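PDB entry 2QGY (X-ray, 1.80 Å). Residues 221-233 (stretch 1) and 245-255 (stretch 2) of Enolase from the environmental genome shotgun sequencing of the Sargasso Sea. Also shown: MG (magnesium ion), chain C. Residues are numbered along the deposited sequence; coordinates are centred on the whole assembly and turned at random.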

# COMPACT_ATOMS: atom_id res chain seq x y z
N ASN A 221 25.46 23.65 5.58
CA ASN A 221 24.32 24.30 4.91
C ASN A 221 23.57 23.39 3.93
O ASN A 221 23.40 23.74 2.76
N PRO A 222 23.09 22.23 4.42
CA PRO A 222 22.33 21.39 3.48
C PRO A 222 21.06 22.07 2.96
O PRO A 222 20.37 22.79 3.70
N TYR A 223 20.77 21.87 1.70
CA TYR A 223 19.61 22.47 1.09
C TYR A 223 18.32 21.87 1.66
O TYR A 223 17.31 22.58 1.83
N TRP A 224 18.35 20.55 1.87
CA TRP A 224 17.23 19.87 2.54
C TRP A 224 17.67 18.56 3.13
O TRP A 224 18.74 18.08 2.80
N ILE A 225 16.84 18.02 4.01
CA ILE A 225 17.11 16.78 4.70
C ILE A 225 15.92 15.89 4.37
O ILE A 225 14.79 16.20 4.75
N GLU A 226 16.20 14.79 3.69
CA GLU A 226 15.14 13.96 3.16
C GLU A 226 15.00 12.67 3.97
O GLU A 226 16.00 12.03 4.33
N GLU A 227 13.75 12.33 4.31
CA GLU A 227 13.42 11.13 5.06
C GLU A 227 14.31 10.90 6.31
O GLU A 227 14.87 9.83 6.49
N PRO A 228 14.37 11.90 7.22
CA PRO A 228 15.18 11.71 8.45
C PRO A 228 14.51 10.66 9.34
O PRO A 228 15.18 10.02 10.16
N VAL A 229 13.19 10.50 9.17
CA VAL A 229 12.43 9.48 9.89
C VAL A 229 11.37 8.88 8.97
O VAL A 229 11.09 9.43 7.91
N ASP A 230 10.75 7.79 9.40
CA ASP A 230 9.74 7.13 8.57
C ASP A 230 8.59 8.09 8.26
O ASP A 230 8.10 8.78 9.14
N GLY A 231 8.15 8.12 7.00
CA GLY A 231 7.12 9.08 6.57
C GLY A 231 5.78 8.87 7.25
O GLY A 231 4.96 9.77 7.28
N GLU A 232 5.56 7.67 7.77
CA GLU A 232 4.32 7.40 8.50
C GLU A 232 4.39 7.79 9.97
O GLU A 232 3.36 7.85 10.64
N ASN A 233 5.60 8.03 10.46
CA ASN A 233 5.76 8.46 11.86
C ASN A 233 5.69 9.98 11.91
O ASN A 233 6.71 10.66 12.00
N ASN A 245 16.86 23.63 12.01
CA ASN A 245 16.52 24.74 11.12
C ASN A 245 16.91 24.37 9.69
O ASN A 245 17.64 25.11 9.00
N MET A 246 16.47 23.19 9.27
CA MET A 246 16.76 22.68 7.94
C MET A 246 15.45 22.18 7.30
O MET A 246 14.58 21.65 7.99
N LYS A 247 15.29 22.35 6.00
CA LYS A 247 14.06 21.90 5.35
C LYS A 247 13.90 20.38 5.39
O LYS A 247 14.83 19.66 5.03
N VAL A 248 12.72 19.91 5.79
CA VAL A 248 12.44 18.48 5.89
C VAL A 248 11.59 18.02 4.67
O VAL A 248 10.60 18.66 4.31
N VAL A 249 12.00 16.92 4.06
CA VAL A 249 11.34 16.37 2.87
C VAL A 249 10.80 14.97 3.20
O VAL A 249 11.52 14.16 3.75
N THR A 250 9.56 14.67 2.82
CA THR A 250 9.02 13.32 3.04
C THR A 250 7.99 13.07 1.96
O THR A 250 7.52 14.03 1.37
N GLY A 251 7.65 11.80 1.71
CA GLY A 251 6.50 11.53 0.85
C GLY A 251 6.77 10.45 -0.18
O GLY A 251 5.85 9.79 -0.61
N GLU A 252 8.03 10.27 -0.56
CA GLU A 252 8.39 9.30 -1.60
C GLU A 252 7.86 7.88 -1.40
O GLU A 252 7.58 7.18 -2.37
N LYS A 253 7.72 7.43 -0.15
CA LYS A 253 7.27 6.04 0.08
C LYS A 253 5.78 5.96 0.43
O LYS A 253 5.30 4.89 0.83
N GLN A 254 5.07 7.07 0.30
CA GLN A 254 3.65 7.11 0.64
C GLN A 254 2.82 7.54 -0.58
O GLN A 254 3.37 8.08 -1.56
N SER A 255 1.52 7.25 -0.55
CA SER A 255 0.64 7.64 -1.65
C SER A 255 -0.72 7.97 -1.09
O SER A 255 -1.02 7.66 0.07

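The two stretches lie side by side as short parallel strands, paired through Ile225 with Val248 and Glu226 with Val249, and bury 795 Å² between them. Three backbone hydrogen bonds fix the register: Ile225 N donates to Lys247 O (2.8 Å), Val249 N to Ile225 O (3.0 Å), and Glu227 N to Val249 O (2.9 Å). With these main-chain groups satisfied, neighbouring side chains alternate between the two faces of the sheet.

Ile225 and Val248 share one face. Ile225, with both chi angles m, places CG1 4.0 Å from CB of Met246, whose CB points toward the first stretch. The m, t, m conformation of Met246 carries its SD to 3.5 Å from CG of Pro222, closing this apolar patch at one end. At the other, CG1 of Val248 (t) lies 4.1 Å from CG of Pro228.

Glu226 and Val249 occupy the opposite face. Val249 (t) has the largest covered area of any residue here, and its CG2 sits over the Trp224 ring, 3.3 Å from CG of Trp224 in a CH-pi contact. The p rotamer of Trp224 also lets its NE1 donate to OE1 of Glu226 (3.1 Å), so the indole nitrogen buried beside the valine is satisfied.

Glu226 extends in the t, t conformation to the magnesium ion, which its OE2 binds at 2.0 Å. Glu252 (chi1 p, chi2 t), pointing toward the first stretch, binds the metal through OE1 at 1.9 Å. Shared coordination accounts for the 2.7 Å separation of Glu226 OE2 and Glu252 OE1; no hydrogen bond joins these carboxylates. Waters 5, 8 and 9 and one atom from elsewhere in the structure complete the six ligands. Two of these waters are also held by carboxylates: water 5 donates to Glu227 OE1 (2.6 Å) and water 8 to Glu252 OE2 (2.6 Å).

Glu227 starts away from the second stretch, but its end returns to it. OE1 lies 3.7 Å from OE2 of Glu252, a close approach of like charges, while NZ of Lys253 is 4.5 Å from Glu227 OE1, beyond a salt bridge. The other oxygen, Glu227 OE2, is met by three donating waters: water 2 at 2.7 Å, water 3 at 2.9 Å and water 4 at 2.8 Å. Water 2 accepts from the backbone nitrogens of Gly251 and Lys253 and donates to Gln254 OE1 (2.6 Å). Water 3 accepts from Thr250 OG1 (2.7 Å) and donates to Val229 O. Water 4 accepts from Gly231 N and Gln254 NE2, linking the stretches again.

Gln254 (m, p) reaches toward Gly231, where a CB would clash with both Gln254 OE1 and Thr250 OG1. Water 6 donates to these same two oxygens, Gln254 OE1 (2.7 Å) and Thr250 OG1 (2.8 Å). Water 7 accepts from Gln254 NE2 (2.9 Å) and donates to Glu232 OE2 (2.5 Å), so the amide is bridged by water rather than bonded directly across the interface.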

# COMPACT_ATOMS: atom_id res chain seq x y z
CB ASN A 221 24.78 25.57 4.17
CG ASN A 221 23.62 26.45 3.73
OD1 ASN A 221 22.52 26.40 4.31
ND2 ASN A 221 23.85 27.28 2.71
CB PRO A 222 21.99 20.13 4.29
CG PRO A 222 22.19 20.48 5.70
CD PRO A 222 23.15 21.65 5.77
CB TYR A 223 19.68 22.32 -0.42
CG TYR A 223 18.64 23.11 -1.17
CD1 TYR A 223 18.85 24.46 -1.48
CD2 TYR A 223 17.45 22.51 -1.58
CE1 TYR A 223 17.88 25.19 -2.15
CE2 TYR A 223 16.48 23.21 -2.27
CZ TYR A 223 16.69 24.56 -2.56
OH TYR A 223 15.70 25.26 -3.23
CB TRP A 224 16.00 19.71 1.63
CG TRP A 224 15.99 18.64 0.55
CD1 TRP A 224 16.29 17.29 0.65
CD2 TRP A 224 15.52 18.83 -0.78
NE1 TRP A 224 16.06 16.67 -0.56
CE2 TRP A 224 15.61 17.59 -1.46
CE3 TRP A 224 15.04 19.95 -1.48
CZ2 TRP A 224 15.23 17.44 -2.80
CZ3 TRP A 224 14.67 19.80 -2.82
CH2 TRP A 224 14.76 18.55 -3.45
CB ILE A 225 17.17 16.98 6.26
CG1 ILE A 225 18.35 17.88 6.66
CG2 ILE A 225 17.31 15.61 6.98
CD1 ILE A 225 19.70 17.38 6.22
CB GLU A 226 15.46 13.68 1.69
CG GLU A 226 14.50 12.76 1.02
CD GLU A 226 14.73 12.70 -0.49
OE1 GLU A 226 15.11 13.73 -1.11
OE2 GLU A 226 14.46 11.63 -1.05
CB GLU A 227 13.45 9.91 4.15
CG GLU A 227 12.39 9.95 3.06
CD GLU A 227 11.82 8.58 2.84
OE1 GLU A 227 12.55 7.79 2.20
OE2 GLU A 227 10.70 8.29 3.36
CB PRO A 228 15.17 13.09 9.12
CG PRO A 228 13.92 13.78 8.58
CD PRO A 228 13.66 13.19 7.18
CB VAL A 229 11.76 10.04 11.18
CG1 VAL A 229 12.84 10.61 12.15
CG2 VAL A 229 10.76 11.10 10.86
CB ASP A 230 9.19 5.88 9.26
CG ASP A 230 8.47 4.96 8.30
OD1 ASP A 230 7.33 5.30 7.92
OD2 ASP A 230 9.03 3.90 7.93
CB GLU A 232 3.92 5.93 8.37
CG GLU A 232 3.43 5.58 6.97
CD GLU A 232 2.86 4.20 6.92
OE1 GLU A 232 1.68 4.02 7.30
OE2 GLU A 232 3.58 3.29 6.50
CB ASN A 233 7.10 7.97 12.43
CG ASN A 233 7.18 8.11 13.97
OD1 ASN A 233 6.45 8.90 14.57
ND2 ASN A 233 8.00 7.31 14.59
CB ASN A 245 17.26 26.00 11.56
CG ASN A 245 16.80 27.25 10.82
OD1 ASN A 245 15.65 27.32 10.35
ND2 ASN A 245 17.70 28.23 10.69
CB MET A 246 17.82 21.56 8.03
CG MET A 246 19.29 22.02 8.36
SD MET A 246 20.46 20.67 8.69
CE MET A 246 19.65 19.81 9.98
CB LYS A 247 14.02 22.38 3.92
CG LYS A 247 13.91 23.90 3.82
CD LYS A 247 13.98 24.34 2.37
CE LYS A 247 14.12 25.88 2.30
NZ LYS A 247 13.09 26.57 3.11
CB VAL A 248 11.77 18.12 7.27
CG1 VAL A 248 11.29 16.65 7.34
CG2 VAL A 248 12.72 18.41 8.47
CB VAL A 249 12.32 16.25 1.69
CG1 VAL A 249 11.54 15.76 0.42
CG2 VAL A 249 12.96 17.62 1.36
CB THR A 250 8.36 13.14 4.45
OG1 THR A 250 8.00 11.76 4.67
CG2 THR A 250 7.13 14.01 4.60
CB GLU A 252 9.89 9.28 -1.82
CG GLU A 252 10.70 8.71 -0.70
CD GLU A 252 12.15 8.50 -1.13
OE1 GLU A 252 12.85 9.51 -1.21
OE2 GLU A 252 12.56 7.36 -1.44
CB LYS A 253 8.16 5.39 1.16
CG LYS A 253 9.62 5.29 0.66
CD LYS A 253 10.49 4.23 1.29
CE LYS A 253 11.92 4.48 0.82
NZ LYS A 253 12.88 3.39 1.14
CB GLN A 254 3.39 8.02 1.85
CG GLN A 254 3.79 7.37 3.18
CD GLN A 254 5.28 7.48 3.46
OE1 GLN A 254 5.89 8.51 3.16
NE2 GLN A 254 5.88 6.43 4.06
CB SER A 255 0.53 6.53 -2.74
OG SER A 255 0.05 5.30 -2.17
MG MG C . 14.78 9.63 -0.97
O HOH W 1 17.69 23.56 4.97
O HOH W 2 8.34 9.03 2.33
O HOH W 3 10.07 10.21 5.50
O HOH W 4 9.05 6.54 4.74
O HOH W 5 14.56 9.01 0.99
O HOH W 6 5.33 10.95 4.25
O HOH W 7 4.45 3.88 4.21
O HOH W 8 15.18 7.68 -1.26
O HOH W 9 15.53 9.74 -2.97